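Local atomic coordinates of D-hydantoinase (Ralstonia pickettii, PDB entry 1NFG), a protein that uses two zinc ions per subunit and, as a D-hydantoinase, probably catalyses the stereospecific hydrolysis of the cyclic amide bond of D-hydantoin derivatives. Residues 46-51 against 356-361; 131-136 against 168-173; 424-429 against 435-440. All blocks are in the same frame, centred on the assembly; numbering follows the deposited sequence.

From the N terminus, the chain first reaches residues 46-51, which lie on the early part of strand 48-58. The chain returns some 300 residues later to make interaction 1, when the start of helix 358-372 packs against that strand, closing a loop holding most of the metal-dependent hydrolase domain. Interaction 2 is nested inside this loop: after about 30 residues, helix 161-174 comes back against helix 130-135, on the opposite side of the chain's centre. Interaction 3 follows in series, closing a loop of five residues where strand 419-429 turns back into 432-436, and reaching into strand 439-440. Interactions 1 and 3 touch through an Arg47-Glu437 salt bridge; interaction 2 is about 26 Å from interaction 1 at the nearest atoms.

Interaction 1 of 3, residues 46-51 against 356-361; sequences GRYVFP and ISLTQF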
ATOM      1  N   GLY A  46      24.772  39.250 -12.338  1.00 30.71           N
ATOM      2  CA  GLY A  46      25.083  38.219 -11.365  1.00 29.59           C
ATOM      3  C   GLY A  46      23.915  37.824 -10.480  1.00 29.48           C
ATOM      4  O   GLY A  46      24.101  37.167  -9.453  1.00 29.17           O
ATOM      5  N   ARG A  47      22.706  38.212 -10.876  1.00 28.10           N
ATOM      6  CA  ARG A  47      21.522  37.894 -10.093  1.00 25.85           C
ATOM      7  C   ARG A  47      20.420  37.234 -10.904  1.00 25.16           C
ATOM      8  O   ARG A  47      20.372  37.341 -12.131  1.00 24.65           O
ATOM      9  CB  ARG A  47      20.983  39.159  -9.436  1.00 26.45           C
ATOM     10  CG  ARG A  47      21.896  39.734  -8.372  1.00 27.20           C
ATOM     11  CD  ARG A  47      21.326  41.028  -7.839  1.00 28.45           C
ATOM     12  NE  ARG A  47      22.071  41.537  -6.694  1.00 30.14           N
ATOM     13  CZ  ARG A  47      21.760  42.658  -6.052  1.00 30.69           C
ATOM     14  NH1 ARG A  47      20.721  43.380  -6.451  1.00 30.16           N
ATOM     15  NH2 ARG A  47      22.482  43.055  -5.009  1.00 30.01           N
ATOM     16  N   TYR A  48      19.539  36.532 -10.201  1.00 24.86           N
ATOM     17  CA  TYR A  48      18.419  35.867 -10.843  1.00 25.40           C
ATOM     18  C   TYR A  48      17.224  36.812 -10.828  1.00 24.53           C
ATOM     19  O   TYR A  48      17.050  37.602  -9.896  1.00 24.44           O
ATOM     20  CB  TYR A  48      18.042  34.583 -10.092  1.00 27.91           C
ATOM     21  CG  TYR A  48      19.042  33.445 -10.174  1.00 30.79           C
ATOM     22  CD1 TYR A  48      19.510  32.980 -11.404  1.00 31.14           C
ATOM     23  CD2 TYR A  48      19.471  32.788  -9.021  1.00 32.13           C
ATOM     24  CE1 TYR A  48      20.373  31.890 -11.484  1.00 31.24           C
ATOM     25  CE2 TYR A  48      20.335  31.694  -9.089  1.00 32.70           C
ATOM     26  CZ  TYR A  48      20.779  31.251 -10.323  1.00 32.72           C
ATOM     27  OH  TYR A  48      21.619  30.160 -10.393  1.00 33.23           O
ATOM     28  N   VAL A  49      16.405  36.733 -11.866  1.00 22.59           N
ATOM     29  CA  VAL A  49      15.206  37.548 -11.957  1.00 21.74           C
ATOM     30  C   VAL A  49      14.054  36.559 -11.834  1.00 22.29           C
ATOM     31  O   VAL A  49      13.619  35.982 -12.836  1.00 21.45           O
ATOM     32  CB  VAL A  49      15.117  38.268 -13.324  1.00 22.79           C
ATOM     33  CG1 VAL A  49      13.845  39.098 -13.401  1.00 20.15           C
ATOM     34  CG2 VAL A  49      16.347  39.137 -13.533  1.00 20.86           C
ATOM     35  N   PHE A  50      13.581  36.355 -10.604  1.00 21.77           N
ATOM     36  CA  PHE A  50      12.487  35.418 -10.319  1.00 20.03           C
ATOM     37  C   PHE A  50      11.120  36.085 -10.273  1.00 20.54           C
ATOM     38  O   PHE A  50      11.013  37.290 -10.035  1.00 21.30           O
ATOM     39  CB  PHE A  50      12.655  34.775  -8.937  1.00 18.00           C
ATOM     40  CG  PHE A  50      13.816  33.840  -8.805  1.00 17.89           C
ATOM     41  CD1 PHE A  50      14.040  32.833  -9.740  1.00 18.16           C
ATOM     42  CD2 PHE A  50      14.625  33.898  -7.673  1.00 16.61           C
ATOM     43  CE1 PHE A  50      15.057  31.886  -9.540  1.00 18.90           C
ATOM     44  CE2 PHE A  50      15.641  32.960  -7.462  1.00 17.96           C
ATOM     45  CZ  PHE A  50      15.858  31.951  -8.397  1.00 17.14           C
ATOM     46  N   PRO A  51      10.051  35.306 -10.507  1.00 20.78           N
ATOM     47  CA  PRO A  51       8.705  35.880 -10.444  1.00 20.45           C
ATOM     48  C   PRO A  51       8.511  36.158  -8.945  1.00 21.05           C
ATOM     49  O   PRO A  51       9.161  35.519  -8.113  1.00 21.77           O
ATOM     50  CB  PRO A  51       7.818  34.732 -10.920  1.00 18.85           C
ATOM     51  CG  PRO A  51       8.683  34.018 -11.887  1.00 18.16           C
ATOM     52  CD  PRO A  51      10.024  33.992 -11.177  1.00 20.00           C
ATOM     53  N   ILE A 356      15.934  20.083  -4.398  1.00 24.82           N
ATOM     54  CA  ILE A 356      14.971  20.533  -5.394  1.00 23.02           C
ATOM     55  C   ILE A 356      15.720  21.332  -6.468  1.00 22.35           C
ATOM     56  O   ILE A 356      16.786  21.888  -6.193  1.00 22.76           O
ATOM     57  CB  ILE A 356      13.855  21.390  -4.683  1.00 23.62           C
ATOM     58  CG1 ILE A 356      12.559  21.257  -5.447  1.00 25.97           C
ATOM     59  CG2 ILE A 356      14.253  22.854  -4.536  1.00 21.19           C
ATOM     60  CD1 ILE A 356      11.964  19.880  -5.311  1.00 29.85           C
ATOM     61  N   SER A 357      15.194  21.384  -7.688  1.00 20.43           N
ATOM     62  CA  SER A 357      15.891  22.128  -8.741  1.00 21.26           C
ATOM     63  C   SER A 357      15.623  23.634  -8.685  1.00 22.90           C
ATOM     64  O   SER A 357      14.694  24.083  -8.019  1.00 23.88           O
ATOM     65  CB  SER A 357      15.503  21.598 -10.124  1.00 18.81           C
ATOM     66  OG  SER A 357      14.287  22.160 -10.580  1.00 18.95           O
ATOM     67  N   LEU A 358      16.442  24.407  -9.395  1.00 23.85           N
ATOM     68  CA  LEU A 358      16.299  25.861  -9.432  1.00 23.90           C
ATOM     69  C   LEU A 358      14.957  26.226 -10.047  1.00 24.24           C
ATOM     70  O   LEU A 358      14.265  27.145  -9.608  1.00 23.90           O
ATOM     71  CB  LEU A 358      17.409  26.476 -10.277  1.00 23.94           C
ATOM     72  CG  LEU A 358      17.358  27.994 -10.461  1.00 24.99           C
ATOM     73  CD1 LEU A 358      17.721  28.691  -9.153  1.00 24.80           C
ATOM     74  CD2 LEU A 358      18.328  28.395 -11.556  1.00 24.87           C
ATOM     75  N   THR A 359      14.602  25.477 -11.075  1.00 24.72           N
ATOM     76  CA  THR A 359      13.371  25.695 -11.793  1.00 24.91           C
ATOM     77  C   THR A 359      12.139  25.288 -10.975  1.00 25.98           C
ATOM     78  O   THR A 359      11.078  25.903 -11.100  1.00 25.63           O
ATOM     79  CB  THR A 359      13.449  24.947 -13.148  1.00 24.48           C
ATOM     80  OG1 THR A 359      13.318  25.899 -14.209  1.00 24.48           O
ATOM     81  CG2 THR A 359      12.378  23.871 -13.268  1.00 24.69           C
ATOM     82  N   GLN A 360      12.278  24.256 -10.141  1.00 25.77           N
ATOM     83  CA  GLN A 360      11.167  23.807  -9.301  1.00 25.14           C
ATOM     84  C   GLN A 360      10.929  24.819  -8.182  1.00 24.58           C
ATOM     85  O   GLN A 360       9.803  24.999  -7.727  1.00 24.65           O
ATOM     86  CB  GLN A 360      11.463  22.434  -8.693  1.00 23.91           C
ATOM     87  CG  GLN A 360      11.433  21.296  -9.694  1.00 23.48           C
ATOM     88  CD  GLN A 360      11.782  19.955  -9.071  1.00 22.17           C
ATOM     89  OE1 GLN A 360      12.802  19.819  -8.385  1.00 19.36           O
ATOM     90  NE2 GLN A 360      10.940  18.953  -9.315  1.00 20.93           N
ATOM     91  N   PHE A 361      12.000  25.470  -7.739  1.00 23.32           N
ATOM     92  CA  PHE A 361      11.899  26.480  -6.699  1.00 23.19           C
ATOM     93  C   PHE A 361      10.815  27.486  -7.090  1.00 24.02           C
ATOM     94  O   PHE A 361       9.904  27.768  -6.312  1.00 24.80           O
ATOM     95  CB  PHE A 361      13.231  27.203  -6.548  1.00 23.18           C
ATOM     96  CG  PHE A 361      13.157  28.436  -5.692  1.00 26.02           C
ATOM     97  CD1 PHE A 361      13.025  28.337  -4.311  1.00 27.02           C
ATOM     98  CD2 PHE A 361      13.230  29.701  -6.269  1.00 25.66           C
ATOM     99  CE1 PHE A 361      12.972  29.482  -3.514  1.00 27.18           C
ATOM    100  CE2 PHE A 361      13.177  30.847  -5.486  1.00 25.89           C
ATOM    101  CZ  PHE A 361      13.049  30.738  -4.103  1.00 26.40           C
TER
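Immediately before Leu358, whose two methyl groups meet Tyr48 and Phe50, the backbone N of Ser357 donates to OE1 of Gln360 at 2.9 Å, nearly straight at 172° and on a lone pair in the carbonyl plane. Gln360 N returns a bond of 2.9 Å to Ser357 OG. This capping box, with serine as the N-cap, gives side-chain acceptors to the N-cap amide and to Gln360 N, whose backbone bond to Ser357 O is weak.

The helix so begun, 358-372, offers Leu358 and Phe361 to strand 48-58. Leu358 carries CG anti to its backbone N (chi1 177°), which extends the fork toward the strand: CD1 approaches the edge of the Phe50 ring, 3.8 Å from CZ, while CD2 lies 3.9 Å from Tyr48 OH. Leucine suits this place because its forked end lets CD1 reach Phe50 and the Tyr48 ring while CD2 lies at the phenol end of Tyr48. Phe361 approaches Phe50 from another side, with its CE2 above one face and 3.8 Å from Phe50 CE2; the ring planes are inclined at 54°, an oblique pair. Tyr48 CB lies over the opposite face of Phe50, so both faces and part of the rim are packed.

Tyr348 meets Phe361 edge-to-face and Trp393 meets Phe50, continuing the aromatic cluster into helix 343-352 and strand 390-400. Strand 48-58 carries the zinc ligand His57 near its end, with His59 just beyond. The contact rests on van der Waals packing, with no polar bond between strand and helix, so it probably depends on the shape and burial of these side chains.

Interaction 2 of 3, residues 131-136 against 168-173; sequences SVIEEL and LDKAVK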
ATOM      1  N   SER A 131     -27.978  30.101   6.058  1.00 32.53           N
ATOM      2  CA  SER A 131     -27.728  31.310   5.284  1.00 32.66           C
ATOM      3  C   SER A 131     -26.249  31.430   4.940  1.00 32.28           C
ATOM      4  O   SER A 131     -25.902  31.742   3.797  1.00 32.23           O
ATOM      5  CB  SER A 131     -28.194  32.556   6.053  1.00 31.96           C
ATOM      6  OG  SER A 131     -27.537  32.676   7.302  1.00 32.98           O
ATOM      7  N   VAL A 132     -25.386  31.182   5.927  1.00 31.12           N
ATOM      8  CA  VAL A 132     -23.943  31.259   5.718  1.00 29.90           C
ATOM      9  C   VAL A 132     -23.531  30.374   4.549  1.00 29.65           C
ATOM     10  O   VAL A 132     -22.830  30.813   3.635  1.00 30.69           O
ATOM     11  CB  VAL A 132     -23.159  30.801   6.963  1.00 30.02           C
ATOM     12  CG1 VAL A 132     -21.696  30.570   6.596  1.00 28.51           C
ATOM     13  CG2 VAL A 132     -23.263  31.851   8.062  1.00 29.52           C
ATOM     14  N   ILE A 133     -23.972  29.127   4.584  1.00 27.88           N
ATOM     15  CA  ILE A 133     -23.646  28.193   3.528  1.00 27.35           C
ATOM     16  C   ILE A 133     -24.190  28.672   2.194  1.00 26.74           C
ATOM     17  O   ILE A 133     -23.579  28.469   1.148  1.00 27.18           O
ATOM     18  CB  ILE A 133     -24.178  26.793   3.876  1.00 27.61           C
ATOM     19  CG1 ILE A 133     -23.207  26.144   4.868  1.00 28.01           C
ATOM     20  CG2 ILE A 133     -24.359  25.948   2.620  1.00 26.58           C
ATOM     21  CD1 ILE A 133     -23.619  24.776   5.327  1.00 33.52           C
ATOM     22  N   GLU A 134     -25.332  29.337   2.231  1.00 27.29           N
ATOM     23  CA  GLU A 134     -25.930  29.837   1.008  1.00 27.22           C
ATOM     24  C   GLU A 134     -25.095  31.001   0.451  1.00 26.02           C
ATOM     25  O   GLU A 134     -25.175  31.317  -0.738  1.00 24.44           O
ATOM     26  CB  GLU A 134     -27.372  30.263   1.285  1.00 27.98           C
ATOM     27  CG  GLU A 134     -28.365  29.831   0.214  1.00 32.96           C
ATOM     28  CD  GLU A 134     -28.206  28.369  -0.197  1.00 36.77           C
ATOM     29  OE1 GLU A 134     -28.073  27.497   0.691  1.00 37.89           O
ATOM     30  OE2 GLU A 134     -28.223  28.090  -1.417  1.00 38.50           O
ATOM     31  N   GLU A 135     -24.285  31.621   1.308  1.00 25.15           N
ATOM     32  CA  GLU A 135     -23.432  32.729   0.883  1.00 27.43           C
ATOM     33  C   GLU A 135     -22.306  32.239  -0.030  1.00 28.71           C
ATOM     34  O   GLU A 135     -21.747  33.010  -0.815  1.00 28.73           O
ATOM     35  CB  GLU A 135     -22.800  33.446   2.085  1.00 27.75           C
ATOM     36  CG  GLU A 135     -23.708  34.377   2.862  1.00 26.54           C
ATOM     37  CD  GLU A 135     -22.949  35.186   3.909  1.00 29.52           C
ATOM     38  OE1 GLU A 135     -22.328  36.220   3.558  1.00 29.46           O
ATOM     39  OE2 GLU A 135     -22.965  34.777   5.090  1.00 31.33           O
ATOM     40  N   LEU A 136     -21.962  30.962   0.085  1.00 29.10           N
ATOM     41  CA  LEU A 136     -20.905  30.394  -0.739  1.00 28.83           C
ATOM     42  C   LEU A 136     -21.306  30.464  -2.210  1.00 29.69           C
ATOM     43  O   LEU A 136     -20.489  30.244  -3.099  1.00 30.09           O
ATOM     44  CB  LEU A 136     -20.637  28.947  -0.327  1.00 26.29           C
ATOM     45  CG  LEU A 136     -20.163  28.757   1.117  1.00 24.86           C
ATOM     46  CD1 LEU A 136     -20.073  27.271   1.407  1.00 23.27           C
ATOM     47  CD2 LEU A 136     -18.817  29.442   1.345  1.00 21.04           C
ATOM     48  N   LEU A 168     -18.314  21.022   0.418  1.00 24.39           N
ATOM     49  CA  LEU A 168     -17.802  20.385  -0.794  1.00 24.60           C
ATOM     50  C   LEU A 168     -18.847  20.514  -1.891  1.00 25.14           C
ATOM     51  O   LEU A 168     -18.525  20.769  -3.054  1.00 25.48           O
ATOM     52  CB  LEU A 168     -17.504  18.893  -0.569  1.00 24.07           C
ATOM     53  CG  LEU A 168     -16.100  18.343  -0.268  1.00 23.10           C
ATOM     54  CD1 LEU A 168     -15.032  19.340  -0.682  1.00 23.42           C
ATOM     55  CD2 LEU A 168     -15.972  18.020   1.197  1.00 22.37           C
ATOM     56  N   ASP A 169     -20.108  20.348  -1.512  1.00 25.38           N
ATOM     57  CA  ASP A 169     -21.196  20.426  -2.473  1.00 26.69           C
ATOM     58  C   ASP A 169     -21.375  21.830  -3.063  1.00 27.03           C
ATOM     59  O   ASP A 169     -21.582  21.979  -4.269  1.00 26.60           O
ATOM     60  CB  ASP A 169     -22.490  19.942  -1.818  1.00 27.86           C
ATOM     61  CG  ASP A 169     -23.625  19.824  -2.803  1.00 30.67           C
ATOM     62  OD1 ASP A 169     -24.273  20.856  -3.085  1.00 35.07           O
ATOM     63  OD2 ASP A 169     -23.861  18.706  -3.308  1.00 30.47           O
ATOM     64  N   LYS A 170     -21.290  22.856  -2.217  1.00 26.70           N
ATOM     65  CA  LYS A 170     -21.423  24.236  -2.674  1.00 26.05           C
ATOM     66  C   LYS A 170     -20.252  24.626  -3.579  1.00 26.48           C
ATOM     67  O   LYS A 170     -20.430  25.347  -4.567  1.00 24.92           O
ATOM     68  CB  LYS A 170     -21.482  25.193  -1.479  1.00 26.61           C
ATOM     69  CG  LYS A 170     -22.851  25.307  -0.830  1.00 27.54           C
ATOM     70  CD  LYS A 170     -23.894  25.776  -1.835  1.00 27.57           C
ATOM     71  CE  LYS A 170     -25.238  26.029  -1.174  1.00 30.05           C
ATOM     72  NZ  LYS A 170     -26.317  26.274  -2.173  1.00 29.10           N
ATOM     73  N   ALA A 171     -19.058  24.150  -3.233  1.00 26.34           N
ATOM     74  CA  ALA A 171     -17.859  24.439  -4.013  1.00 25.83           C
ATOM     75  C   ALA A 171     -17.990  23.878  -5.430  1.00 27.18           C
ATOM     76  O   ALA A 171     -17.599  24.529  -6.401  1.00 27.27           O
ATOM     77  CB  ALA A 171     -16.651  23.851  -3.334  1.00 24.37           C
ATOM     78  N   VAL A 172     -18.542  22.674  -5.554  1.00 26.23           N
ATOM     79  CA  VAL A 172     -18.711  22.080  -6.872  1.00 26.18           C
ATOM     80  C   VAL A 172     -19.686  22.900  -7.707  1.00 27.64           C
ATOM     81  O   VAL A 172     -19.489  23.084  -8.906  1.00 28.14           O
ATOM     82  CB  VAL A 172     -19.226  20.625  -6.781  1.00 25.61           C
ATOM     83  CG1 VAL A 172     -19.749  20.165  -8.129  1.00 21.54           C
ATOM     84  CG2 VAL A 172     -18.108  19.709  -6.339  1.00 22.92           C
ATOM     85  N   LYS A 173     -20.738  23.397  -7.072  1.00 29.13           N
ATOM     86  CA  LYS A 173     -21.736  24.180  -7.788  1.00 30.57           C
ATOM     87  C   LYS A 173     -21.241  25.562  -8.195  1.00 29.74           C
ATOM     88  O   LYS A 173     -21.610  26.062  -9.253  1.00 29.77           O
ATOM     89  CB  LYS A 173     -23.012  24.291  -6.947  1.00 32.36           C
ATOM     90  CG  LYS A 173     -23.694  22.939  -6.785  1.00 38.42           C
ATOM     91  CD  LYS A 173     -24.896  22.955  -5.848  1.00 40.45           C
ATOM     92  CE  LYS A 173     -25.519  21.558  -5.790  1.00 41.41           C
ATOM     93  NZ  LYS A 173     -26.729  21.479  -4.929  1.00 43.00           N
TER
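Lys170 reaches across to Glu134 and donates from NZ to OE2 at 2.7 Å, a hydrogen-bonded salt bridge. The ammonium group meets the oxygen from above the carboxylate, 39° out of its plane. A second carboxylate, Glu137 OE2, also forms a salt bridge with NZ, so two acidic residues share one lysine, which probably eases their mutual repulsion. Glu134 starts off pointing away from the partner helix, and its chain bends at chi2 (47°) to bring the acid group back.

The long lysine chain suits the place because its aliphatic part is used as well. Lys170 CG, anti to the carbonyl carbon (chi1 -81°), rests 3.8 Å from Ile133 CG2, and the bend at chi2 then turns CD, CE and NZ toward Glu134. Lys170 CB meets Leu136 CD1 at 3.8 Å. Ile133 O, close to the same methylenes, has its own donor in Leu136 N at 3.2 Å.

Both helices belong to the outer layer of the TIM barrel: helix 161-174 leads into barrel strand 178-180, against whose Val178 Leu168 and Ala171 pack, and Leu136 touches Phe147, the residue before the carboxylated Lys148, whose carbamate binds both zinc ions.

Both carboxylate oxygens of Glu135 accept from backbone amides at the start of helix 100-111, OE1 from Ala101 N and OE2 from Leu100 N. Asp169 divides its carboxylate between two partners: OD1 forms a salt bridge with Lys173 NZ at 3.1 Å, one helical turn on, and OD2 bonds to the hydroxyl of Tyr190 of a third subunit.

Interaction 3 of 3, residues 424-429 against 435-440; sequences PKTVLL and VDEGSY
Val427 and Val435 carry the regular part of this contact as an antiparallel hydrogen-bonded pair. Val427 N gives to Val435 O at 2.8 Å, and Val435 N gives back to Val427 O at 3.2 Å. A third backbone bond lies further on: Gly438 N donates to Lys425 O at 2.7 Å, in the carbonyl plane. Here Lys425 has left the extended conformation (psi -56°), and its carbonyl is met by Gly438 within the Asp436-Ser439 turn rather than by a partner in a continuing ladder.

The apolar contacts come from the same valine pair, whose side chains lie side by side and point the same way. Val427 CB and Val435 CB are 3.8 Å apart, and Val435 CG2 is 3.9 Å from Val427 CG2. Beta-branched residues suit such extended positions, and Val435 also touches Ala81 of helix 73-82.

Residues 424-429 and 435-436 belong to the beta hairpin of strands 419-429 and 432-436, beside strand 390-400; 437-440 carry the chain through the next turn into strand 439-440. That turn, type I' from Asp436 to Ser439, is closed by Asp436 N to Ser439 O at 2.9 Å and Ser439 N to Asp436 O at 2.8 Å. The two central residues both have positive phi; glycine fits the second, Gly438 (phi 96°), because a side chain there would press on the preceding carbonyl.

Among the charged side chains, Glu437, bent at chi2 (-52°), runs alongside Thr426 and gives OE2 to a salt bridge with Arg47 NH1. Lys425 crosses it at about a right angle, but Lys425 NZ remains 5.1 Å from Glu437 OE1, beyond a salt bridge. Asp436 points away from strand 419-429 and pairs through OD2 with Arg40.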
ATOM      1  N   PRO A 424      16.979  37.670  -1.155  1.00 30.15           N
ATOM      2  CA  PRO A 424      16.189  38.575  -2.004  1.00 28.89           C
ATOM      3  C   PRO A 424      16.841  39.947  -1.849  1.00 28.47           C
ATOM      4  O   PRO A 424      17.150  40.364  -0.725  1.00 27.73           O
ATOM      5  CB  PRO A 424      14.801  38.553  -1.359  1.00 28.59           C
ATOM      6  CG  PRO A 424      14.795  37.309  -0.527  1.00 29.79           C
ATOM      7  CD  PRO A 424      16.190  37.218   0.003  1.00 29.24           C
ATOM      8  N   LYS A 425      17.056  40.657  -2.954  1.00 28.37           N
ATOM      9  CA  LYS A 425      17.700  41.967  -2.859  1.00 27.13           C
ATOM     10  C   LYS A 425      16.791  43.155  -3.116  1.00 26.09           C
ATOM     11  O   LYS A 425      16.698  44.055  -2.282  1.00 25.64           O
ATOM     12  CB  LYS A 425      18.924  42.018  -3.777  1.00 26.61           C
ATOM     13  CG  LYS A 425      20.139  41.352  -3.152  1.00 24.97           C
ATOM     14  CD  LYS A 425      20.382  41.951  -1.786  1.00 25.74           C
ATOM     15  CE  LYS A 425      21.645  41.431  -1.148  1.00 30.06           C
ATOM     16  NZ  LYS A 425      21.841  42.059   0.191  1.00 30.50           N
ATOM     17  N   THR A 426      16.133  43.177  -4.266  1.00 24.46           N
ATOM     18  CA  THR A 426      15.219  44.266  -4.548  1.00 24.49           C
ATOM     19  C   THR A 426      13.954  43.635  -5.119  1.00 24.22           C
ATOM     20  O   THR A 426      14.024  42.672  -5.892  1.00 23.17           O
ATOM     21  CB  THR A 426      15.829  45.310  -5.530  1.00 23.95           C
ATOM     22  OG1 THR A 426      15.698  44.856  -6.876  1.00 28.02           O
ATOM     23  CG2 THR A 426      17.296  45.522  -5.230  1.00 22.03           C
ATOM     24  N   VAL A 427      12.804  44.172  -4.714  1.00 23.63           N
ATOM     25  CA  VAL A 427      11.508  43.652  -5.129  1.00 21.75           C
ATOM     26  C   VAL A 427      10.620  44.678  -5.824  1.00 22.25           C
ATOM     27  O   VAL A 427      10.573  45.846  -5.424  1.00 23.72           O
ATOM     28  CB  VAL A 427      10.746  43.108  -3.904  1.00 20.80           C
ATOM     29  CG1 VAL A 427       9.445  42.443  -4.342  1.00 20.91           C
ATOM     30  CG2 VAL A 427      11.626  42.134  -3.145  1.00 20.02           C
ATOM     31  N   LEU A 428       9.915  44.229  -6.857  1.00 21.50           N
ATOM     32  CA  LEU A 428       9.003  45.083  -7.605  1.00 23.00           C
ATOM     33  C   LEU A 428       7.585  44.528  -7.548  1.00 23.90           C
ATOM     34  O   LEU A 428       7.368  43.327  -7.716  1.00 24.06           O
ATOM     35  CB  LEU A 428       9.427  45.204  -9.072  1.00 23.03           C
ATOM     36  CG  LEU A 428      10.647  46.065  -9.405  1.00 24.56           C
ATOM     37  CD1 LEU A 428      11.912  45.379  -8.931  1.00 24.32           C
ATOM     38  CD2 LEU A 428      10.707  46.300 -10.907  1.00 24.21           C
ATOM     39  N   LEU A 429       6.626  45.416  -7.309  1.00 23.82           N
ATOM     40  CA  LEU A 429       5.219  45.052  -7.241  1.00 22.90           C
ATOM     41  C   LEU A 429       4.540  45.777  -8.381  1.00 23.65           C
ATOM     42  O   LEU A 429       4.429  46.996  -8.361  1.00 26.61           O
ATOM     43  CB  LEU A 429       4.617  45.495  -5.903  1.00 21.36           C
ATOM     44  CG  LEU A 429       3.105  45.313  -5.727  1.00 22.14           C
ATOM     45  CD1 LEU A 429       2.718  43.856  -5.923  1.00 20.37           C
ATOM     46  CD2 LEU A 429       2.699  45.785  -4.341  1.00 23.81           C
ATOM     47  N   VAL A 435      11.191  47.272  -2.598  1.00 26.06           N
ATOM     48  CA  VAL A 435      12.316  46.890  -1.750  1.00 26.53           C
ATOM     49  C   VAL A 435      13.521  47.156  -2.630  1.00 27.02           C
ATOM     50  O   VAL A 435      13.594  46.648  -3.743  1.00 28.18           O
ATOM     51  CB  VAL A 435      12.294  45.395  -1.345  1.00 26.10           C
ATOM     52  CG1 VAL A 435      13.500  45.087  -0.467  1.00 23.47           C
ATOM     53  CG2 VAL A 435      11.012  45.074  -0.591  1.00 24.05           C
ATOM     54  N   ASP A 436      14.442  47.981  -2.149  1.00 27.99           N
ATOM     55  CA  ASP A 436      15.631  48.333  -2.916  1.00 28.80           C
ATOM     56  C   ASP A 436      16.851  47.892  -2.128  1.00 28.61           C
ATOM     57  O   ASP A 436      17.064  48.342  -1.002  1.00 28.25           O
ATOM     58  CB  ASP A 436      15.682  49.849  -3.133  1.00 31.25           C
ATOM     59  CG  ASP A 436      16.539  50.250  -4.326  1.00 33.88           C
ATOM     60  OD1 ASP A 436      17.628  49.664  -4.523  1.00 35.85           O
ATOM     61  OD2 ASP A 436      16.127  51.173  -5.063  1.00 34.47           O
ATOM     62  N   GLU A 437      17.651  47.017  -2.724  1.00 28.04           N
ATOM     63  CA  GLU A 437      18.849  46.500  -2.070  1.00 29.38           C
ATOM     64  C   GLU A 437      18.675  46.218  -0.577  1.00 30.34           C
ATOM     65  O   GLU A 437      19.551  46.545   0.228  1.00 30.33           O
ATOM     66  CB  GLU A 437      20.027  47.453  -2.266  1.00 28.23           C
ATOM     67  CG  GLU A 437      20.515  47.549  -3.704  1.00 29.65           C
ATOM     68  CD  GLU A 437      20.794  46.191  -4.331  1.00 28.62           C
ATOM     69  OE1 GLU A 437      21.512  45.376  -3.707  1.00 26.37           O
ATOM     70  OE2 GLU A 437      20.297  45.949  -5.456  1.00 27.37           O
ATOM     71  N   GLY A 438      17.541  45.623  -0.209  1.00 30.69           N
ATOM     72  CA  GLY A 438      17.306  45.284   1.184  1.00 30.47           C
ATOM     73  C   GLY A 438      16.504  46.243   2.042  1.00 31.41           C
ATOM     74  O   GLY A 438      16.166  45.912   3.183  1.00 31.87           O
ATOM     75  N   SER A 439      16.191  47.426   1.519  1.00 31.04           N
ATOM     76  CA  SER A 439      15.425  48.398   2.296  1.00 29.65           C
ATOM     77  C   SER A 439      14.017  48.576   1.774  1.00 27.63           C
ATOM     78  O   SER A 439      13.812  48.824   0.587  1.00 27.41           O
ATOM     79  CB  SER A 439      16.128  49.755   2.302  1.00 30.47           C
ATOM     80  OG  SER A 439      17.416  49.649   2.885  1.00 33.90           O
ATOM     81  N   TYR A 440      13.040  48.442   2.662  1.00 26.23           N
ATOM     82  CA  TYR A 440      11.663  48.622   2.245  1.00 25.48           C
ATOM     83  C   TYR A 440      11.494  50.085   1.844  1.00 26.24           C
ATOM     84  O   TYR A 440      11.806  50.990   2.618  1.00 26.53           O
ATOM     85  CB  TYR A 440      10.684  48.293   3.372  1.00 21.98           C
ATOM     86  CG  TYR A 440       9.263  48.450   2.899  1.00 19.87           C
ATOM     87  CD1 TYR A 440       8.775  47.659   1.865  1.00 18.46           C
ATOM     88  CD2 TYR A 440       8.439  49.457   3.399  1.00 19.26           C
ATOM     89  CE1 TYR A 440       7.510  47.866   1.329  1.00 19.08           C
ATOM     90  CE2 TYR A 440       7.160  49.673   2.866  1.00 18.74           C
ATOM     91  CZ  TYR A 440       6.708  48.872   1.829  1.00 18.53           C
ATOM     92  OH  TYR A 440       5.462  49.067   1.276  1.00 19.83           O
TER